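Local structure of baculoviral IAP repeat-containing protein 2 (Homo sapiens, 3M1D) at residues A[10-13]-A[14-17]; A[57-60]-A[61-65]. The protein belongs to the inhibitor of apoptosis family and, through its zinc-binding BIR1 domain, is probably recruited to TRAF2 in TNF receptor signalling complexes. All coordinates share one frame; numbering follows the deposited sequence.

Contact 1: residues A[10-13]-A[14-17]; sequences SCEL and YRMS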
loop_
_atom_site.group_PDB
_atom_site.type_symbol
_atom_site.label_atom_id
_atom_site.label_comp_id
_atom_site.label_asym_id
_atom_site.label_seq_id
_atom_site.Cartn_x
_atom_site.Cartn_y
_atom_site.Cartn_z
ATOM N N SER A 10 14.260 3.549 -4.178
ATOM C CA SER A 10 14.053 4.557 -3.153
ATOM C C SER A 10 12.564 4.768 -2.911
ATOM O O SER A 10 12.170 5.162 -1.809
ATOM C CB SER A 10 14.721 5.899 -3.529
ATOM O OG SER A 10 13.929 6.641 -4.453
ATOM N N CYS A 11 11.744 4.517 -3.936
ATOM C CA CYS A 11 10.304 4.783 -3.836
ATOM C C CYS A 11 9.655 3.936 -2.746
ATOM O O CYS A 11 8.892 4.454 -1.937
ATOM C CB CYS A 11 9.570 4.572 -5.171
ATOM S SG CYS A 11 10.373 5.332 -6.609
ATOM N N GLU A 12 9.944 2.634 -2.728
ATOM C CA GLU A 12 9.382 1.777 -1.684
ATOM C C GLU A 12 9.842 2.215 -0.305
ATOM O O GLU A 12 9.083 2.141 0.677
ATOM C CB GLU A 12 9.751 0.316 -1.888
ATOM C CG GLU A 12 9.044 -0.585 -0.875
ATOM C CD GLU A 12 9.469 -2.034 -0.962
ATOM O OE1 GLU A 12 9.981 -2.444 -2.016
ATOM O OE2 GLU A 12 9.283 -2.769 0.030
ATOM N N LEU A 13 11.089 2.677 -0.239
ATOM C CA LEU A 13 11.666 3.138 1.019
ATOM C C LEU A 13 10.984 4.410 1.477
ATOM O O LEU A 13 10.661 4.551 2.653
ATOM C CB LEU A 13 13.190 3.321 0.906
ATOM C CG LEU A 13 13.951 1.994 0.751
ATOM C CD1 LEU A 13 15.390 2.213 0.350
ATOM C CD2 LEU A 13 13.866 1.152 2.028
ATOM N N TYR A 14 10.746 5.334 0.547
ATOM C CA TYR A 14 9.953 6.509 0.871
ATOM C C TYR A 14 8.586 6.101 1.388
ATOM O O TYR A 14 8.134 6.608 2.407
ATOM C CB TYR A 14 9.783 7.469 -0.322
ATOM C CG TYR A 14 8.657 8.447 -0.047
ATOM C CD1 TYR A 14 8.802 9.451 0.910
ATOM C CD2 TYR A 14 7.427 8.324 -0.685
ATOM C CE1 TYR A 14 7.760 10.322 1.203
ATOM C CE2 TYR A 14 6.377 9.201 -0.395
ATOM C CZ TYR A 14 6.558 10.195 0.540
ATOM O OH TYR A 14 5.528 11.065 0.826
ATOM N N ARG A 15 7.910 5.195 0.683
ATOM C CA ARG A 15 6.588 4.773 1.146
ATOM C C ARG A 15 6.647 4.281 2.596
ATOM O O ARG A 15 5.813 4.664 3.415
ATOM C CB ARG A 15 5.972 3.712 0.230
ATOM C CG ARG A 15 5.818 4.186 -1.208
ATOM C CD ARG A 15 4.820 3.334 -1.968
ATOM N NE ARG A 15 5.367 2.027 -2.326
ATOM C CZ ARG A 15 6.246 1.834 -3.302
ATOM N NH1 ARG A 15 6.711 2.868 -4.005
ATOM N NH2 ARG A 15 6.677 0.608 -3.564
ATOM N N MET A 16 7.623 3.431 2.901
ATOM C CA MET A 16 7.816 2.946 4.269
ATOM C C MET A 16 7.912 4.095 5.277
ATOM O O MET A 16 7.280 4.063 6.338
ATOM C CB MET A 16 9.068 2.066 4.355
ATOM C CG MET A 16 9.209 1.314 5.674
ATOM S SD MET A 16 7.815 0.212 6.008
ATOM C CE MET A 16 8.147 -0.233 7.713
ATOM N N SER A 17 8.696 5.120 4.947
ATOM C CA SER A 17 8.843 6.256 5.848
ATOM C C SER A 17 7.517 6.932 6.185
ATOM O O SER A 17 7.390 7.528 7.249
ATOM C CB SER A 17 9.800 7.300 5.270
ATOM O OG SER A 17 9.104 8.142 4.373
#

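Contact 2: residues A[57-60]-A[61-65]; sequences DNWK and LGDSP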
loop_
_atom_site.group_PDB
_atom_site.type_symbol
_atom_site.label_atom_id
_atom_site.label_comp_id
_atom_site.label_asym_id
_atom_site.label_seq_id
_atom_site.Cartn_x
_atom_site.Cartn_y
_atom_site.Cartn_z
ATOM N N ASP A 57 -8.747 1.644 2.975
ATOM C CA ASP A 57 -8.695 1.772 4.428
ATOM C C ASP A 57 -9.460 0.625 5.088
ATOM O O ASP A 57 -9.824 -0.347 4.425
ATOM C CB ASP A 57 -9.212 3.147 4.893
ATOM C CG ASP A 57 -10.719 3.306 4.724
ATOM O OD1 ASP A 57 -11.388 2.383 4.215
ATOM O OD2 ASP A 57 -11.245 4.368 5.111
ATOM N N ASN A 58 -9.704 0.751 6.388
ATOM C CA ASN A 58 -10.400 -0.279 7.144
ATOM C C ASN A 58 -9.792 -1.658 6.883
ATOM O O ASN A 58 -10.498 -2.594 6.517
ATOM C CB ASN A 58 -11.889 -0.280 6.788
ATOM C CG ASN A 58 -12.727 -1.062 7.791
ATOM O OD1 ASN A 58 -12.327 -1.246 8.937
ATOM N ND2 ASN A 58 -13.888 -1.534 7.355
ATOM N N TRP A 59 -8.473 -1.753 7.057
ATOM C CA TRP A 59 -7.723 -2.988 6.856
ATOM C C TRP A 59 -8.104 -4.041 7.897
ATOM O O TRP A 59 -8.211 -3.734 9.086
ATOM C CB TRP A 59 -6.217 -2.697 6.912
ATOM C CG TRP A 59 -5.763 -1.903 5.723
ATOM C CD1 TRP A 59 -5.614 -0.544 5.647
ATOM C CD2 TRP A 59 -5.451 -2.416 4.422
ATOM N NE1 TRP A 59 -5.211 -0.184 4.378
ATOM C CE2 TRP A 59 -5.107 -1.313 3.609
ATOM C CE3 TRP A 59 -5.420 -3.699 3.867
ATOM C CZ2 TRP A 59 -4.737 -1.459 2.277
ATOM C CZ3 TRP A 59 -5.058 -3.838 2.542
ATOM C CH2 TRP A 59 -4.715 -2.730 1.764
ATOM N N LYS A 60 -8.318 -5.273 7.434
ATOM C CA LYS A 60 -8.724 -6.378 8.297
ATOM C C LYS A 60 -7.623 -7.419 8.406
ATOM O O LYS A 60 -6.807 -7.574 7.499
ATOM C CB LYS A 60 -9.981 -7.065 7.753
ATOM C CG LYS A 60 -11.190 -6.165 7.583
ATOM C CD LYS A 60 -11.616 -5.557 8.908
ATOM C CE LYS A 60 -13.036 -5.008 8.820
ATOM N NZ LYS A 60 -13.334 -4.077 9.953
ATOM N N LEU A 61 -7.612 -8.150 9.517
ATOM C CA LEU A 61 -6.658 -9.239 9.690
ATOM C C LEU A 61 -6.679 -10.166 8.475
ATOM O O LEU A 61 -7.741 -10.622 8.055
ATOM C CB LEU A 61 -7.012 -10.025 10.945
ATOM C CG LEU A 61 -6.071 -11.133 11.394
ATOM C CD1 LEU A 61 -4.673 -10.599 11.578
ATOM C CD2 LEU A 61 -6.603 -11.732 12.698
ATOM N N GLY A 62 -5.509 -10.437 7.904
ATOM C CA GLY A 62 -5.408 -11.367 6.790
ATOM C C GLY A 62 -5.570 -10.723 5.422
ATOM O O GLY A 62 -5.404 -11.382 4.397
ATOM N N ASP A 63 -5.891 -9.434 5.394
ATOM C CA ASP A 63 -6.031 -8.721 4.122
ATOM C C ASP A 63 -4.711 -8.676 3.370
ATOM O O ASP A 63 -3.663 -8.386 3.947
ATOM C CB ASP A 63 -6.509 -7.289 4.353
ATOM C CG ASP A 63 -8.014 -7.180 4.422
ATOM O OD1 ASP A 63 -8.706 -8.166 4.084
ATOM O OD2 ASP A 63 -8.501 -6.100 4.809
ATOM N N SER A 64 -4.764 -8.933 2.070
ATOM C CA SER A 64 -3.561 -8.843 1.258
ATOM C C SER A 64 -3.553 -7.545 0.454
ATOM O O SER A 64 -4.382 -7.366 -0.425
ATOM C CB SER A 64 -3.481 -10.020 0.301
ATOM O OG SER A 64 -2.548 -9.730 -0.723
ATOM N N PRO A 65 -2.621 -6.634 0.760
ATOM C CA PRO A 65 -2.592 -5.376 0.007
ATOM C C PRO A 65 -2.357 -5.606 -1.484
ATOM O O PRO A 65 -2.960 -4.925 -2.306
ATOM C CB PRO A 65 -1.419 -4.620 0.638
ATOM C CG PRO A 65 -1.373 -5.127 2.045
ATOM C CD PRO A 65 -1.726 -6.599 1.931
#

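Contact 1: residues A[10-13]-A[14-17]
Ser10 opens this run of helical turns by accepting, at its O, the N-H of Tyr14 at 2.8 Å. One residue on, Cys11 O takes Arg15 N at 2.9 Å, while the aliphatic part of the arginine leans on the same carbonyl, Arg15 CG lying 3.2 Å from Cys11 O. Glu12 continues the i to i+4 series to Met16 N and carries the main side-chain contact: the Arg15 chain, kinked at chi3 (-75°), folds back along the helix and sets one guanidinium face over Glu12 CA, offset toward the rim, with Arg15 NH2 3.5 Å from Glu12 CB. The Glu12 carboxylate, on a chain extended outward with CG anti to the backbone N (-174°), stays clear of it, OE1 being 4.8 Å from Arg15 NH2, so any attraction would be indirect; OE2 makes a weak, long ion pair with Arg35. Leu13 O ends the series on Ser17 N at 3.1 Å; Ser17 OG reaches a lone pair of Tyr14 O at 2.7 Å. Arg15 is buried: NE donates to Ala34 O, NH2 pairs with Asp8 and Phe50 adds a cation-pi contact. The bond to Ala34 ties helix 9-17 to helix 30-35, which Met16 touches in one of two conformers.

Contact 2: residues A[57-60]-A[61-65]
Two hydrogen bonds between Lys60 and Asp63 close the chain here. Lys60 O receives Asp63 N at 3.0 Å, the closing bond of a type II beta turn from Lys60 to Asp63. In reverse, Lys60 N donates to Asp63 OD2 at 2.8 Å, reaching it from above the carboxylate plane, 53° out of it. Both backbone polar atoms of Lys60 are thus held by one residue, through its main and side chains. Asp63 has CG anti to its carbonyl carbon (chi1 -87°), which turns the carboxylate back across the turn to the Lys60 amide. Gly62, with phi at 89°, occupies the turn position where a side chain would press on the preceding carbonyl.

Among the charged groups, OD2 also forms a salt bridge with Lys68 of helix 65-72, so an amide and an ammonium share one oxygen, probably stabilising the ionised carboxylate. The Lys60 chain runs beside that of Asp63, then bends at chi2 so that NZ reaches Asn58 OD1 at 3.2 Å.

The apolar contacts centre on the buried Trp59. Asp63 CB sits in the plane of the indole at its edge, 3.8 Å from Trp59 CE3, and Trp59 CZ3 packs against Pro65 CG at 3.9 Å. Trp59 and Pro65 also touch Leu33 of helix 30-35, and Lys68 makes a cation-pi contact with the indole.

Ser64, whose OG accepts Gln67 N, is the N-cap of helix 65-72, and Pro65 its first residue: a beta turn running into a capped helix, joining the BIR-domain sheet to the helix that supplies the zinc ligand His69.

The two contacts lie on opposite sides of the chain's centre, their centres 20 Å apart and their nearest atoms about 10 Å apart, without touching. Contact 1 is a surface stretch of regular helix, with Arg15 its one buried residue; contact 2 is a partly buried loop in which Trp59 and Pro65 go inward. Repeating backbone bonds dominate the first, whereas in the second a carboxylate and a turn replace them. Helix 30-35 is common to both: residues 10-17 are bonded to it through Arg15, residues 57-65 meet it through Trp59 and Pro65. Each also sets a cation against an aromatic ring, and neither contributes a zinc ligand.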